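Local coordinates for DNA mismatch repair protein MUTS (Thermus aquaticus, PDB 1EWQ), which takes part in DNA mismatch repair, binding mismatched duplex DNA, probably as the recognition step, and has a weak ATPase activity, at residues Leu551-Arg557 with Pro610-Leu616; Asp277-Thr281 with Arg323-Tyr327; Ile599-Gln604 with Leu616-Asp620. All coordinates share one frame. Residues are numbered along the deposited sequence.

Contact 1: Leu551-Arg557 with Pro610-Leu616; sequences LQIRAGR and PAEEAHL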
loop_
_atom_site.group_PDB
_atom_site.type_symbol
_atom_site.label_atom_id
_atom_site.label_comp_id
_atom_site.label_asym_id
_atom_site.label_seq_id
_atom_site.Cartn_x
_atom_site.Cartn_y
_atom_site.Cartn_z
ATOM N N LEU C 551 -2.393 11.911 -43.175
ATOM C CA LEU C 551 -1.546 11.398 -42.123
ATOM C C LEU C 551 -0.548 10.546 -42.888
ATOM O O LEU C 551 -0.926 9.608 -43.588
ATOM C CB LEU C 551 -2.338 10.543 -41.130
ATOM C CG LEU C 551 -1.520 9.910 -39.995
ATOM C CD1 LEU C 551 -2.415 9.671 -38.781
ATOM C CD2 LEU C 551 -0.884 8.612 -40.472
ATOM N N GLN C 552 0.724 10.911 -42.797
ATOM C CA GLN C 552 1.773 10.158 -43.467
ATOM C C GLN C 552 2.949 10.044 -42.532
ATOM O O GLN C 552 3.711 10.995 -42.334
ATOM C CB GLN C 552 2.189 10.834 -44.775
ATOM C CG GLN C 552 1.071 10.861 -45.798
ATOM C CD GLN C 552 1.508 11.382 -47.159
ATOM O OE1 GLN C 552 2.337 10.766 -47.841
ATOM N NE2 GLN C 552 0.950 12.518 -47.562
ATOM N N ILE C 553 3.079 8.864 -41.942
ATOM C CA ILE C 553 4.142 8.601 -40.993
ATOM C C ILE C 553 5.102 7.550 -41.532
ATOM O O ILE C 553 4.689 6.445 -41.887
ATOM C CB ILE C 553 3.563 8.093 -39.646
ATOM C CG1 ILE C 553 2.557 9.106 -39.089
ATOM C CG2 ILE C 553 4.688 7.857 -38.654
ATOM C CD1 ILE C 553 1.913 8.679 -37.770
ATOM N N ARG C 554 6.379 7.899 -41.595
ATOM C CA ARG C 554 7.390 6.963 -42.053
ATOM C C ARG C 554 8.217 6.523 -40.852
ATOM O O ARG C 554 8.755 7.354 -40.124
ATOM C CB ARG C 554 8.313 7.605 -43.101
ATOM C CG ARG C 554 9.278 6.597 -43.761
ATOM C CD ARG C 554 10.125 7.208 -44.893
ATOM N NE ARG C 554 11.224 8.046 -44.405
ATOM C CZ ARG C 554 11.331 9.348 -44.646
ATOM N NH1 ARG C 554 10.404 9.962 -45.369
ATOM N NH2 ARG C 554 12.363 10.039 -44.172
ATOM N N ALA C 555 8.297 5.213 -40.643
ATOM C CA ALA C 555 9.072 4.650 -39.548
ATOM C C ALA C 555 8.715 5.197 -38.172
ATOM O O ALA C 555 9.596 5.623 -37.421
ATOM C CB ALA C 555 10.576 4.848 -39.814
ATOM N N GLY C 556 7.426 5.172 -37.838
ATOM C CA GLY C 556 7.000 5.646 -36.537
ATOM C C GLY C 556 7.193 4.564 -35.489
ATOM O O GLY C 556 7.251 3.378 -35.817
ATOM N N ARG C 557 7.300 4.968 -34.226
ATOM C CA ARG C 557 7.486 4.022 -33.140
ATOM C C ARG C 557 6.764 4.506 -31.885
ATOM O O ARG C 557 6.546 5.708 -31.704
ATOM C CB ARG C 557 8.968 3.868 -32.806
ATOM C CG ARG C 557 9.927 4.328 -33.883
ATOM C CD ARG C 557 11.114 4.962 -33.219
ATOM N NE ARG C 557 11.533 6.171 -33.894
ATOM C CZ ARG C 557 12.210 7.152 -33.313
ATOM N NH1 ARG C 557 12.543 7.076 -32.035
ATOM N NH2 ARG C 557 12.574 8.197 -34.025
ATOM N N PRO C 610 8.369 10.570 -32.531
ATOM C CA PRO C 610 9.200 9.395 -32.829
ATOM C C PRO C 610 8.943 8.796 -34.208
ATOM O O PRO C 610 8.134 7.885 -34.354
ATOM C CB PRO C 610 8.837 8.423 -31.701
ATOM C CG PRO C 610 7.389 8.749 -31.451
ATOM C CD PRO C 610 7.399 10.262 -31.462
ATOM N N ALA C 611 9.636 9.312 -35.216
ATOM C CA ALA C 611 9.487 8.819 -36.583
ATOM C C ALA C 611 10.586 9.396 -37.469
ATOM O O ALA C 611 11.355 10.252 -37.035
ATOM C CB ALA C 611 8.116 9.216 -37.137
ATOM N N GLU C 612 10.667 8.911 -38.702
ATOM C CA GLU C 612 11.649 9.425 -39.642
ATOM C C GLU C 612 11.059 10.687 -40.245
ATOM O O GLU C 612 11.751 11.676 -40.445
ATOM C CB GLU C 612 11.943 8.397 -40.734
ATOM C CG GLU C 612 13.176 7.564 -40.453
ATOM C CD GLU C 612 13.414 6.496 -41.499
ATOM O OE1 GLU C 612 13.030 6.716 -42.670
ATOM O OE2 GLU C 612 13.992 5.439 -41.157
ATOM N N GLU C 613 9.762 10.642 -40.517
ATOM C CA GLU C 613 9.043 11.777 -41.077
ATOM C C GLU C 613 7.603 11.615 -40.647
ATOM O O GLU C 613 7.104 10.499 -40.520
ATOM C CB GLU C 613 9.119 11.788 -42.610
ATOM C CG GLU C 613 8.472 13.020 -43.263
ATOM C CD GLU C 613 8.627 13.033 -44.778
ATOM O OE1 GLU C 613 8.118 13.971 -45.439
ATOM O OE2 GLU C 613 9.264 12.099 -45.313
ATOM N N ALA C 614 6.930 12.724 -40.405
ATOM C CA ALA C 614 5.545 12.636 -40.000
ATOM C C ALA C 614 4.779 13.829 -40.530
ATOM O O ALA C 614 5.151 14.979 -40.298
ATOM C CB ALA C 614 5.441 12.558 -38.473
ATOM N N HIS C 615 3.734 13.526 -41.293
ATOM C CA HIS C 615 2.846 14.528 -41.855
ATOM C C HIS C 615 1.567 14.203 -41.105
ATOM O O HIS C 615 1.102 13.065 -41.142
ATOM C CB HIS C 615 2.691 14.314 -43.365
ATOM C CG HIS C 615 3.867 14.797 -44.163
ATOM N ND1 HIS C 615 3.986 16.099 -44.602
ATOM C CD2 HIS C 615 4.996 14.163 -44.566
ATOM C CE1 HIS C 615 5.134 16.246 -45.240
ATOM N NE2 HIS C 615 5.766 15.087 -45.232
ATOM N N LEU C 616 1.005 15.188 -40.414
ATOM C CA LEU C 616 -0.182 14.945 -39.610
ATOM C C LEU C 616 -1.287 15.976 -39.698
ATOM O O LEU C 616 -1.035 17.166 -39.888
ATOM C CB LEU C 616 0.221 14.823 -38.139
ATOM C CG LEU C 616 1.247 13.745 -37.787
ATOM C CD1 LEU C 616 1.866 14.062 -36.437
ATOM C CD2 LEU C 616 0.583 12.372 -37.788
#

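Contact 2: Asp277-Thr281 with Arg323-Tyr327; sequences DETRT and RRLLY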
loop_
_atom_site.group_PDB
_atom_site.type_symbol
_atom_site.label_atom_id
_atom_site.label_comp_id
_atom_site.label_asym_id
_atom_site.label_seq_id
_atom_site.Cartn_x
_atom_site.Cartn_y
_atom_site.Cartn_z
ATOM N N ASP C 277 8.933 14.118 -20.234
ATOM C CA ASP C 277 9.396 15.119 -19.293
ATOM C C ASP C 277 10.838 15.114 -18.791
ATOM O O ASP C 277 11.233 14.278 -17.982
ATOM C CB ASP C 277 8.452 15.131 -18.092
ATOM C CG ASP C 277 8.780 16.229 -17.117
ATOM O OD1 ASP C 277 8.972 17.369 -17.574
ATOM O OD2 ASP C 277 8.839 15.955 -15.901
ATOM N N GLU C 278 11.613 16.081 -19.268
ATOM C CA GLU C 278 13.002 16.249 -18.851
ATOM C C GLU C 278 13.116 17.695 -18.384
ATOM O O GLU C 278 14.188 18.316 -18.433
ATOM C CB GLU C 278 13.956 16.002 -20.017
ATOM C CG GLU C 278 13.764 14.663 -20.679
ATOM C CD GLU C 278 15.000 14.211 -21.434
ATOM O OE1 GLU C 278 15.864 15.072 -21.732
ATOM O OE2 GLU C 278 15.106 12.998 -21.734
ATOM N N THR C 279 11.979 18.222 -17.942
ATOM C CA THR C 279 11.886 19.585 -17.459
ATOM C C THR C 279 12.784 19.806 -16.238
ATOM O O THR C 279 12.993 18.907 -15.443
ATOM C CB THR C 279 10.416 19.917 -17.110
ATOM O OG1 THR C 279 10.292 21.313 -16.844
ATOM C CG2 THR C 279 9.965 19.150 -15.895
ATOM N N ARG C 280 13.319 21.011 -16.100
ATOM C CA ARG C 280 14.204 21.319 -14.982
ATOM C C ARG C 280 13.525 21.997 -13.786
ATOM O O ARG C 280 13.992 21.869 -12.659
ATOM C CB ARG C 280 15.376 22.168 -15.481
ATOM C CG ARG C 280 16.401 21.354 -16.275
ATOM C CD ARG C 280 17.018 20.301 -15.365
ATOM N NE ARG C 280 17.754 19.249 -16.062
ATOM C CZ ARG C 280 19.042 19.314 -16.389
ATOM N NH1 ARG C 280 19.759 20.395 -16.088
ATOM N NH2 ARG C 280 19.616 18.287 -17.001
ATOM N N THR C 281 12.413 22.685 -14.023
ATOM C CA THR C 281 11.703 23.368 -12.946
ATOM C C THR C 281 10.267 22.857 -12.753
ATOM O O THR C 281 9.688 22.247 -13.650
ATOM C CB THR C 281 11.622 24.859 -13.221
ATOM O OG1 THR C 281 10.810 25.071 -14.380
ATOM C CG2 THR C 281 13.006 25.431 -13.474
ATOM N N ARG C 323 19.566 24.791 -19.531
ATOM C CA ARG C 323 19.170 23.678 -18.673
ATOM C C ARG C 323 20.060 23.578 -17.423
ATOM O O ARG C 323 19.588 23.241 -16.336
ATOM C CB ARG C 323 19.193 22.360 -19.478
ATOM C CG ARG C 323 18.059 22.246 -20.515
ATOM C CD ARG C 323 18.197 21.037 -21.451
ATOM N NE ARG C 323 18.253 19.766 -20.730
ATOM C CZ ARG C 323 17.248 19.250 -20.025
ATOM N NH1 ARG C 323 16.088 19.894 -19.945
ATOM N NH2 ARG C 323 17.408 18.097 -19.381
ATOM N N ARG C 324 21.345 23.880 -17.584
ATOM C CA ARG C 324 22.288 23.849 -16.469
ATOM C C ARG C 324 21.842 24.894 -15.450
ATOM O O ARG C 324 21.745 24.616 -14.253
ATOM C CB ARG C 324 23.703 24.211 -16.955
ATOM C CG ARG C 324 24.796 23.229 -16.567
ATOM C CD ARG C 324 26.186 23.868 -16.699
ATOM N NE ARG C 324 26.405 24.437 -18.025
ATOM C CZ ARG C 324 26.475 23.724 -19.149
ATOM N NH1 ARG C 324 26.355 22.401 -19.118
ATOM N NH2 ARG C 324 26.639 24.342 -20.314
ATOM N N LEU C 325 21.567 26.102 -15.938
ATOM C CA LEU C 325 21.149 27.198 -15.066
ATOM C C LEU C 325 19.788 26.955 -14.420
ATOM O O LEU C 325 19.624 27.201 -13.222
ATOM C CB LEU C 325 21.153 28.528 -15.840
ATOM C CG LEU C 325 22.569 29.030 -16.186
ATOM C CD1 LEU C 325 22.510 30.142 -17.219
ATOM C CD2 LEU C 325 23.273 29.505 -14.907
ATOM N N LEU C 326 18.826 26.463 -15.202
ATOM C CA LEU C 326 17.485 26.189 -14.686
ATOM C C LEU C 326 17.501 25.166 -13.555
ATOM O O LEU C 326 16.699 25.237 -12.633
ATOM C CB LEU C 326 16.577 25.677 -15.802
ATOM C CG LEU C 326 16.197 26.685 -16.879
ATOM C CD1 LEU C 326 15.317 25.996 -17.923
ATOM C CD2 LEU C 326 15.477 27.875 -16.237
ATOM N N TYR C 327 18.423 24.215 -13.637
ATOM C CA TYR C 327 18.551 23.175 -12.628
ATOM C C TYR C 327 18.541 23.745 -11.213
ATOM O O TYR C 327 18.034 23.120 -10.289
ATOM C CB TYR C 327 19.851 22.398 -12.853
ATOM C CG TYR C 327 20.060 21.231 -11.914
ATOM C CD1 TYR C 327 19.514 19.974 -12.190
ATOM C CD2 TYR C 327 20.794 21.384 -10.745
ATOM C CE1 TYR C 327 19.699 18.900 -11.321
ATOM C CE2 TYR C 327 20.982 20.320 -9.870
ATOM C CZ TYR C 327 20.434 19.081 -10.165
ATOM O OH TYR C 327 20.643 18.037 -9.295
#

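Contact 3: Ile599-Gln604 with Leu616-Asp620; sequences IALLAQ and LPLFD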
loop_
_atom_site.group_PDB
_atom_site.type_symbol
_atom_site.label_atom_id
_atom_site.label_comp_id
_atom_site.label_asym_id
_atom_site.label_seq_id
_atom_site.Cartn_x
_atom_site.Cartn_y
_atom_site.Cartn_z
ATOM N N ILE C 599 1.927 9.731 -31.420
ATOM C CA ILE C 599 2.623 10.627 -32.340
ATOM C C ILE C 599 1.760 11.870 -32.578
ATOM O O ILE C 599 2.262 13.000 -32.558
ATOM C CB ILE C 599 2.914 9.916 -33.684
ATOM C CG1 ILE C 599 4.007 8.861 -33.471
ATOM C CG2 ILE C 599 3.314 10.932 -34.750
ATOM C CD1 ILE C 599 4.179 7.927 -34.656
ATOM N N ALA C 600 0.462 11.646 -32.794
ATOM C CA ALA C 600 -0.498 12.733 -33.025
ATOM C C ALA C 600 -0.604 13.599 -31.768
ATOM O O ALA C 600 -0.664 14.828 -31.846
ATOM C CB ALA C 600 -1.868 12.159 -33.372
ATOM N N LEU C 601 -0.618 12.951 -30.611
ATOM C CA LEU C 601 -0.709 13.668 -29.342
ATOM C C LEU C 601 0.499 14.574 -29.154
ATOM O O LEU C 601 0.363 15.741 -28.778
ATOM C CB LEU C 601 -0.788 12.679 -28.183
ATOM C CG LEU C 601 -0.793 13.230 -26.751
ATOM C CD1 LEU C 601 -1.693 14.454 -26.633
ATOM C CD2 LEU C 601 -1.265 12.121 -25.813
ATOM N N LEU C 602 1.686 14.028 -29.420
ATOM C CA LEU C 602 2.924 14.787 -29.274
ATOM C C LEU C 602 2.980 15.972 -30.236
ATOM O O LEU C 602 3.385 17.068 -29.859
ATOM C CB LEU C 602 4.135 13.868 -29.486
ATOM C CG LEU C 602 4.390 12.810 -28.404
ATOM C CD1 LEU C 602 5.528 11.881 -28.838
ATOM C CD2 LEU C 602 4.731 13.495 -27.096
ATOM N N ALA C 603 2.574 15.759 -31.482
ATOM C CA ALA C 603 2.584 16.849 -32.453
ATOM C C ALA C 603 1.640 17.983 -32.048
ATOM O O ALA C 603 1.954 19.163 -32.233
ATOM C CB ALA C 603 2.194 16.332 -33.826
ATOM N N GLN C 604 0.480 17.638 -31.498
ATOM C CA GLN C 604 -0.469 18.676 -31.124
ATOM C C GLN C 604 -0.187 19.328 -29.782
ATOM O O GLN C 604 -0.974 20.133 -29.257
ATOM C CB GLN C 604 -1.899 18.133 -31.244
ATOM C CG GLN C 604 -2.281 18.052 -32.740
ATOM C CD GLN C 604 -3.668 17.529 -33.009
ATOM O OE1 GLN C 604 -3.833 16.373 -33.395
ATOM N NE2 GLN C 604 -4.682 18.375 -32.809
ATOM N N LEU C 616 1.005 15.188 -40.414
ATOM C CA LEU C 616 -0.182 14.945 -39.610
ATOM C C LEU C 616 -1.287 15.976 -39.698
ATOM O O LEU C 616 -1.035 17.166 -39.888
ATOM C CB LEU C 616 0.221 14.823 -38.139
ATOM C CG LEU C 616 1.247 13.745 -37.787
ATOM C CD1 LEU C 616 1.866 14.062 -36.437
ATOM C CD2 LEU C 616 0.583 12.372 -37.788
ATOM N N PRO C 617 -2.543 15.522 -39.581
ATOM C CA PRO C 617 -3.672 16.453 -39.628
ATOM C C PRO C 617 -3.909 16.933 -38.187
ATOM O O PRO C 617 -3.295 16.418 -37.243
ATOM C CB PRO C 617 -4.815 15.586 -40.152
ATOM C CG PRO C 617 -4.509 14.248 -39.568
ATOM C CD PRO C 617 -2.998 14.124 -39.724
ATOM N N LEU C 618 -4.774 17.921 -38.010
ATOM C CA LEU C 618 -5.057 18.396 -36.669
ATOM C C LEU C 618 -6.343 17.723 -36.201
ATOM O O LEU C 618 -7.442 18.116 -36.595
ATOM C CB LEU C 618 -5.196 19.911 -36.674
ATOM C CG LEU C 618 -3.890 20.618 -37.027
ATOM C CD1 LEU C 618 -4.130 22.078 -37.397
ATOM C CD2 LEU C 618 -2.951 20.485 -35.842
ATOM N N PHE C 619 -6.200 16.678 -35.388
ATOM C CA PHE C 619 -7.354 15.944 -34.883
ATOM C C PHE C 619 -8.086 16.741 -33.800
ATOM O O PHE C 619 -7.465 17.472 -33.033
ATOM C CB PHE C 619 -6.915 14.583 -34.314
ATOM C CG PHE C 619 -6.224 13.698 -35.319
ATOM C CD1 PHE C 619 -4.841 13.557 -35.309
ATOM C CD2 PHE C 619 -6.954 13.001 -36.273
ATOM C CE1 PHE C 619 -4.200 12.727 -36.237
ATOM C CE2 PHE C 619 -6.316 12.174 -37.201
ATOM C CZ PHE C 619 -4.940 12.037 -37.180
ATOM N N ASP C 620 -9.410 16.597 -33.745
ATOM C CA ASP C 620 -10.195 17.306 -32.740
ATOM C C ASP C 620 -10.313 16.464 -31.471
ATOM O O ASP C 620 -10.748 16.946 -30.426
ATOM C CB ASP C 620 -11.579 17.673 -33.298
ATOM C CG ASP C 620 -12.467 16.471 -33.531
ATOM O OD1 ASP C 620 -11.978 15.323 -33.494
ATOM O OD2 ASP C 620 -13.675 16.683 -33.767
HETATM O O HOH W 1 -1.423 15.300 -35.050
#

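Contact 1: Leu551-Arg557 with Pro610-Leu616
Strand residues 551-553 and 613-616 run antiparallel, their axes 4.5 Å apart at closest approach and inclined at 171°. Gln552 and His615 form a hydrogen-bonded pair, with N of Gln552 to O of His615 and N of His615 to O of Gln552 both 2.7 Å; Ile553 and Ala614 follow as a non-hydrogen-bonded pair. At Arg554 the ladder is disturbed. Arg554 N donates to O of Glu613 (2.9 Å), but Arg554 O takes a good bond from N of Glu612 (2.8 Å) and only a weak one from N of Glu613 (3.5 Å). Glu612 and Glu613 thus both face Arg554, a classic beta bulge. Beyond it the chain turns at Ala555, and N of Arg557 reaches O of Pro610 (3.0 Å). The pair forms the middle of a four-stranded mixed sheet, flanked by strands 546-547 and 570-574, in the ATPase part of MutS. The bulge brings two carboxylates to one guanidinium in a salt-bridge network: Arg554 NE meets Glu612 OE1 at 2.8 Å, and Arg554 NH1 lies a very short 2.4 Å from Glu613 OE2. The other Glu613 oxygen, OE1, accepts from His615 NE2 (2.6 Å). On the opposite face Ile553 CD1 packs on Leu616 CD2 (3.9 Å) and Ile553 CG2 on Ala611 CB (4.0 Å), with Ile599 of helix 589-603 beneath. The Arg557 guanidinium lies over Pro610, while its nitrogens bind Glu562 and the carbonyls of Tyr540 and Gly541.

Contact 2: Asp277-Thr281 with Arg323-Tyr327
Two arginines of like charge lie close together here, Arg280 NH2 and Arg323 NH2 being 3.3 Å apart with no hydrogen bond between them, since both are donors. Each turns instead to the backbone of the other segment. Arg323, in the last turn of helix 316-326, sends NH1 to the carbonyl O of Glu278 (2.9 Å), with a weak second bond from its NH2 to the same oxygen (3.4 Å). In return, Arg280 NH1 makes a weak bond to O of Arg323 (2.9 Å), which also accepts the helical bond from N of Tyr327. Arg280 CB rests on Leu326 CB (3.7 Å), and with chi1 and chi2 both m the chain bends to bring its guanidinium over Arg323 CB. In the loop 277-281, which links helices 272-276 and 282-293 in the helical domain III region, Asp277 OD1 accepting from N of Thr279 fits an Asx turn, though OD1 is less surely placed, and Thr281 is the N-cap of the following helix. Helix 514-540 adds Asp528, bound to N of Arg280, and two salt bridges, Glu535 with Arg323 and Arg539 with Glu278. Backbone carbonyls, and for Arg323 the Glu535 carboxylate, probably help to offset the closeness of the guanidinium groups.

Contact 3: Ile599-Gln604 with Leu616-Asp620
An extended Gln604 side chain, chi1 m and chi2 t, reaches from the end of helix 589-603 to pair its amide with the backbone of Phe619: OE1 of Gln604 accepts from N of Phe619 (3.1 Å), and Gln604 NE2 donates to O of Phe619 (2.9 Å). A water lies 3.1 Å from Gln604 OE1 and 3.1 Å from Pro617 O, placed to bridge them. NE2 of Gln604 also bonds the carbonyl of Leu296, in the loop between helices 282-293 and 299-314 of domain III. Helix 589-603 begins at the end of the predicted ATP-binding P-loop, and irregular residues 617-620 carry the chain from strand 613-616 to strand 621-625, an edge of the parallel part of the nucleotide-binding sheet. Leu616, chi1 m and chi2 t, points its CB toward the helix and sets CD1 against Ala603 CB (3.5 Å) and Ile599 CG2 (3.8 Å), the small alanine allowing the close approach. Phe619, chi1 m, brings CE1 to Ala600 CB (3.7 Å), and its ring meets that of Tyr690 edge-to-face.

How the contacts relate
Contacts 1 and 3 are neighbours, their centres 11 Å apart, and share Leu616, which ends the strand of contact 1 and opens the second segment of contact 3. They also touch directly: Leu551 CD1 meets Phe619 CZ at 3.8 Å and Ile553 CD1 meets Ile599 CD1 at 3.9 Å, so the small sheet and helix 589-603 share one apolar layer. The Arg557 side chain lies about 12 Å from Gly588 in the predicted ATP site. Contact 2, within domain III, stands apart, its nearest atoms about 8 Å from contact 3 and 12 Å from contact 1. By nearest atoms, contacts 1, 2 and 3 lie about 49, 28 and 45 Å from the DNA.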